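Local coordinates for putatuve endo-xylanase (Clostridium stercorarium, PDB 1O8P), which probably binds xylan and cellulose chains as the family 6 carbohydrate-binding module of a putative endo-xylanase, at residues 99-107 / 116-124. Residues are numbered along the deposited sequence; the frame is centred on the assembly and turned at random.
Sequences TLLGTIYVG and RDVSATISN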
ATOM      1  N   THR A  99       6.831  11.379  -7.477  1.00 22.87           N
ATOM      2  CA  THR A  99       7.789  11.421  -6.381  1.00 22.39           C
ATOM      3  C   THR A  99       7.738  10.158  -5.503  1.00 21.55           C
ATOM      4  O   THR A  99       6.675   9.751  -5.073  1.00 19.92           O
ATOM      5  CB  THR A  99       7.497  12.674  -5.548  1.00 22.75           C
ATOM      6  OG1 THR A  99       7.618  13.827  -6.394  1.00 23.77           O
ATOM      7  CG2 THR A  99       8.562  12.888  -4.464  1.00 21.74           C
ATOM      8  N   LEU A 100       8.905   9.559  -5.272  1.00 21.38           N
ATOM      9  CA  LEU A 100       9.079   8.417  -4.378  1.00 21.13           C
ATOM     10  C   LEU A 100       9.159   8.924  -2.941  1.00 21.19           C
ATOM     11  O   LEU A 100      10.061   9.687  -2.608  1.00 21.67           O
ATOM     12  CB  LEU A 100      10.345   7.629  -4.757  1.00 21.23           C
ATOM     13  CG  LEU A 100      10.641   6.371  -3.897  1.00 20.67           C
ATOM     14  CD1 LEU A 100       9.558   5.294  -4.014  1.00 15.47           C
ATOM     15  CD2 LEU A 100      12.052   5.834  -4.244  1.00 21.27           C
ATOM     16  N   LEU A 101       8.191   8.549  -2.110  1.00 20.49           N
ATOM     17  CA  LEU A 101       8.154   8.980  -0.705  1.00 20.00           C
ATOM     18  C   LEU A 101       8.946   8.042   0.165  1.00 19.51           C
ATOM     19  O   LEU A 101       9.489   8.440   1.193  1.00 18.69           O
ATOM     20  CB  LEU A 101       6.714   8.995  -0.164  1.00 19.91           C
ATOM     21  CG  LEU A 101       5.728   9.846  -0.962  1.00 20.52           C
ATOM     22  CD1 LEU A 101       4.332   9.764  -0.314  1.00 20.56           C
ATOM     23  CD2 LEU A 101       6.267  11.253  -0.991  1.00 17.75           C
ATOM     24  N   GLY A 102       8.966   6.773  -0.226  1.00 19.26           N
ATOM     25  CA  GLY A 102       9.659   5.776   0.566  1.00 19.00           C
ATOM     26  C   GLY A 102       9.457   4.403  -0.033  1.00 18.93           C
ATOM     27  O   GLY A 102       8.617   4.222  -0.932  1.00 17.20           O
ATOM     28  N   THR A 103      10.206   3.445   0.506  1.00 17.39           N
ATOM     29  CA  THR A 103      10.116   2.074   0.069  1.00 18.43           C
ATOM     30  C   THR A 103       9.962   1.157   1.265  1.00 18.17           C
ATOM     31  O   THR A 103      10.791   1.182   2.182  1.00 18.87           O
ATOM     32  CB  THR A 103      11.411   1.699  -0.738  1.00 17.52           C
ATOM     33  OG1 THR A 103      11.525   2.588  -1.837  1.00 19.73           O
ATOM     34  CG2 THR A 103      11.289   0.347  -1.405  1.00 18.36           C
ATOM     35  N   ILE A 104       8.941   0.307   1.219  1.00 19.00           N
ATOM     36  CA  ILE A 104       8.763  -0.757   2.211  1.00 19.19           C
ATOM     37  C   ILE A 104       9.511  -2.008   1.724  1.00 19.42           C
ATOM     38  O   ILE A 104       9.218  -2.508   0.665  1.00 18.19           O
ATOM     39  CB  ILE A 104       7.236  -1.098   2.407  1.00 19.39           C
ATOM     40  CG1 ILE A 104       6.397   0.180   2.603  1.00 18.91           C
ATOM     41  CG2 ILE A 104       7.071  -2.042   3.587  1.00 17.42           C
ATOM     42  CD1 ILE A 104       4.907  -0.099   2.896  1.00 15.52           C
ATOM     43  N   TYR A 105      10.437  -2.519   2.536  1.00 19.63           N
ATOM     44  CA  TYR A 105      11.232  -3.699   2.202  1.00 19.51           C
ATOM     45  C   TYR A 105      10.564  -4.860   2.880  1.00 19.34           C
ATOM     46  O   TYR A 105      10.621  -5.000   4.083  1.00 19.45           O
ATOM     47  CB  TYR A 105      12.704  -3.533   2.679  1.00 19.84           C
ATOM     48  CG  TYR A 105      13.406  -2.507   1.823  1.00 18.48           C
ATOM     49  CD1 TYR A 105      13.959  -2.861   0.585  1.00 18.94           C
ATOM     50  CD2 TYR A 105      13.451  -1.176   2.211  1.00 18.20           C
ATOM     51  CE1 TYR A 105      14.533  -1.903  -0.247  1.00 17.09           C
ATOM     52  CE2 TYR A 105      14.025  -0.217   1.398  1.00 18.62           C
ATOM     53  CZ  TYR A 105      14.554  -0.586   0.173  1.00 19.15           C
ATOM     54  OH  TYR A 105      15.115   0.366  -0.620  1.00 18.50           O
ATOM     55  N   VAL A 106       9.884  -5.678   2.099  1.00 20.35           N
ATOM     56  CA  VAL A 106       9.120  -6.764   2.672  1.00 20.70           C
ATOM     57  C   VAL A 106       9.947  -8.060   2.570  1.00 22.39           C
ATOM     58  O   VAL A 106      10.249  -8.520   1.456  1.00 23.68           O
ATOM     59  CB  VAL A 106       7.757  -6.929   1.983  1.00 20.08           C
ATOM     60  CG1 VAL A 106       6.939  -7.963   2.751  1.00 18.34           C
ATOM     61  CG2 VAL A 106       7.021  -5.584   1.870  1.00 19.02           C
ATOM     62  N   GLY A 107      10.339  -8.611   3.724  1.00 22.52           N
ATOM     63  CA  GLY A 107      10.917  -9.941   3.769  1.00 23.62           C
ATOM     64  C   GLY A 107       9.863 -11.041   3.738  1.00 23.93           C
ATOM     65  O   GLY A 107       8.687 -10.815   4.070  1.00 24.26           O
ATOM     66  N   ARG A 116       2.131  -9.949   8.197  1.00 22.21           N
ATOM     67  CA  ARG A 116       2.931  -9.219   9.159  1.00 23.68           C
ATOM     68  C   ARG A 116       2.836  -7.728   8.828  1.00 22.85           C
ATOM     69  O   ARG A 116       2.629  -7.351   7.660  1.00 21.83           O
ATOM     70  CB  ARG A 116       4.404  -9.673   9.101  1.00 23.45           C
ATOM     71  CG  ARG A 116       4.664 -11.077   9.679  1.00 28.01           C
ATOM     72  CD  ARG A 116       3.898 -11.413  10.975  1.00 34.51           C
ATOM     73  NE  ARG A 116       4.193 -12.770  11.427  1.00 39.27           N
ATOM     74  CZ  ARG A 116       3.286 -13.708  11.708  1.00 42.18           C
ATOM     75  NH1 ARG A 116       1.979 -13.455  11.605  1.00 44.26           N
ATOM     76  NH2 ARG A 116       3.696 -14.912  12.103  1.00 41.43           N
ATOM     77  N   ASP A 117       2.987  -6.897   9.860  1.00 22.80           N
ATOM     78  CA  ASP A 117       3.009  -5.435   9.688  1.00 22.36           C
ATOM     79  C   ASP A 117       4.433  -5.013   9.412  1.00 22.60           C
ATOM     80  O   ASP A 117       5.328  -5.312  10.210  1.00 21.65           O
ATOM     81  CB  ASP A 117       2.518  -4.735  10.932  1.00 22.96           C
ATOM     82  CG  ASP A 117       1.057  -4.897  11.127  1.00 22.56           C
ATOM     83  OD1 ASP A 117       0.393  -5.578  10.314  1.00 23.74           O
ATOM     84  OD2 ASP A 117       0.470  -4.362  12.077  1.00 26.96           O
ATOM     85  N   VAL A 118       4.652  -4.367   8.263  1.00 21.19           N
ATOM     86  CA  VAL A 118       5.982  -3.929   7.877  1.00 21.06           C
ATOM     87  C   VAL A 118       5.978  -2.408   7.654  1.00 20.71           C
ATOM     88  O   VAL A 118       5.138  -1.888   6.912  1.00 21.13           O
ATOM     89  CB  VAL A 118       6.530  -4.718   6.620  1.00 21.71           C
ATOM     90  CG1 VAL A 118       7.980  -4.297   6.291  1.00 19.84           C
ATOM     91  CG2 VAL A 118       6.485  -6.256   6.858  1.00 20.05           C
ATOM     92  N   SER A 119       6.912  -1.702   8.281  1.00 19.84           N
ATOM     93  CA  SER A 119       6.951  -0.227   8.212  1.00 19.89           C
ATOM     94  C   SER A 119       8.167   0.341   7.479  1.00 19.61           C
ATOM     95  O   SER A 119       9.176  -0.336   7.299  1.00 19.87           O
ATOM     96  CB  SER A 119       6.879   0.402   9.624  1.00 19.63           C
ATOM     97  OG  SER A 119       5.744  -0.047  10.350  1.00 21.18           O
ATOM     98  N   ALA A 120       8.075   1.611   7.103  1.00 19.49           N
ATOM     99  CA  ALA A 120       9.176   2.353   6.484  1.00 19.15           C
ATOM    100  C   ALA A 120       8.919   3.826   6.797  1.00 19.44           C
ATOM    101  O   ALA A 120       7.764   4.231   6.995  1.00 19.24           O
ATOM    102  CB  ALA A 120       9.217   2.126   4.961  1.00 17.83           C
ATOM    103  N   THR A 121       9.982   4.622   6.842  1.00 19.33           N
ATOM    104  CA  THR A 121       9.821   6.073   6.883  1.00 20.18           C
ATOM    105  C   THR A 121       9.487   6.585   5.452  1.00 19.57           C
ATOM    106  O   THR A 121       9.817   5.950   4.454  1.00 19.93           O
ATOM    107  CB  THR A 121      11.064   6.790   7.411  1.00 19.03           C
ATOM    108  OG1 THR A 121      12.089   6.689   6.412  1.00 20.46           O
ATOM    109  CG2 THR A 121      11.675   6.061   8.646  1.00 22.47           C
ATOM    110  N   ILE A 122       8.871   7.757   5.397  1.00 18.77           N
ATOM    111  CA  ILE A 122       8.565   8.445   4.156  1.00 18.47           C
ATOM    112  C   ILE A 122       8.933   9.909   4.344  1.00 18.62           C
ATOM    113  O   ILE A 122       8.913  10.397   5.475  1.00 17.19           O
ATOM    114  CB  ILE A 122       7.028   8.247   3.729  1.00 17.82           C
ATOM    115  CG1 ILE A 122       6.008   8.686   4.793  1.00 16.08           C
ATOM    116  CG2 ILE A 122       6.740   6.813   3.345  1.00 17.30           C
ATOM    117  CD1 ILE A 122       4.670   9.262   4.195  1.00 11.01           C
ATOM    118  N   SER A 123       9.339  10.585   3.255  1.00 19.62           N
ATOM    119  CA  SER A 123       9.408  12.050   3.221  1.00 20.22           C
ATOM    120  C   SER A 123       8.115  12.576   3.799  1.00 19.69           C
ATOM    121  O   SER A 123       7.028  12.061   3.467  1.00 19.16           O
ATOM    122  CB  SER A 123       9.482  12.589   1.802  1.00 20.70           C
ATOM    123  OG  SER A 123      10.552  12.030   1.096  1.00 24.16           O
ATOM    124  N   ASN A 124       8.248  13.597   4.648  1.00 19.36           N
ATOM    125  CA  ASN A 124       7.117  14.259   5.242  1.00 19.76           C
ATOM    126  C   ASN A 124       6.146  14.693   4.159  1.00 18.20           C
ATOM    127  O   ASN A 124       6.516  15.477   3.301  1.00 18.25           O
ATOM    128  CB  ASN A 124       7.569  15.494   6.041  1.00 20.63           C
ATOM    129  CG  ASN A 124       6.386  16.167   6.788  1.00 24.44           C
ATOM    130  OD1 ASN A 124       5.629  15.504   7.489  1.00 29.05           O
ATOM    131  ND2 ASN A 124       6.218  17.476   6.599  1.00 29.86           N
TER
HETATM  132  O   HOH W   1      10.400  12.036  -1.384  1.00 19.24           O
HETATM  133  O   HOH W   2      11.508   4.635   2.938  1.00 19.85           O
HETATM  134  O   HOH W   3      10.801  -1.368   5.404  1.00 17.34           O
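Leu101 and Ser123 tie together two edge strands, 100-106 and 116-125, that belong to opposite sheets of the beta-sandwich typical of family 6 carbohydrate-binding modules. The strands run antiparallel, their axes approaching to 4.7 Å, and they illustrate how a sandwich can be closed along its side with few direct backbone bonds. The single direct hydrogen bond runs from Ser123 N to Leu101 O (3.0 Å), lying in the carbonyl plane on a lone pair. The same oxygen receives a CA-H...O contact from Ile122 CA. Leu101 and Gly102 form a classic beta bulge opposite Val91 of strand 87-93, so the carbonyl that reaches across belongs to the irregular part of its own sheet.

Water takes over along the rest of the seam. One molecule donates to Thr121 O and accepts from Thr103 N; another does the same between Ser119 O and Tyr105 N (3.1 Å from water to nitrogen). Both backbone N-H groups are thereby satisfied without direct strand pairing. A third water bridges Leu100 O, to which it donates at 2.7 Å, and Ser123 OG.

Apolar side chains meet across the seam, with Leu101, Ile104 and Ile122 buried. Leu101 CB rests on Ile122 CB at 4.0 Å, and Ile122 continues inward to Phe146 of strand 140-147. Ile104 touches the methyl of Ala120 with CG1 and, with that branch beside the backbone N (chi1 -48°), leaves CG2 to meet Val118 CG1 at 3.6 Å, the two side chains crossing at a slant. Ile104 also packs on Ala79, and Val118 on Val81, both of strand 74-82. Ala120 CB sits 3.3 Å from Thr103 O, while Val118 CG1 lies against Tyr105 O at 3.5 Å.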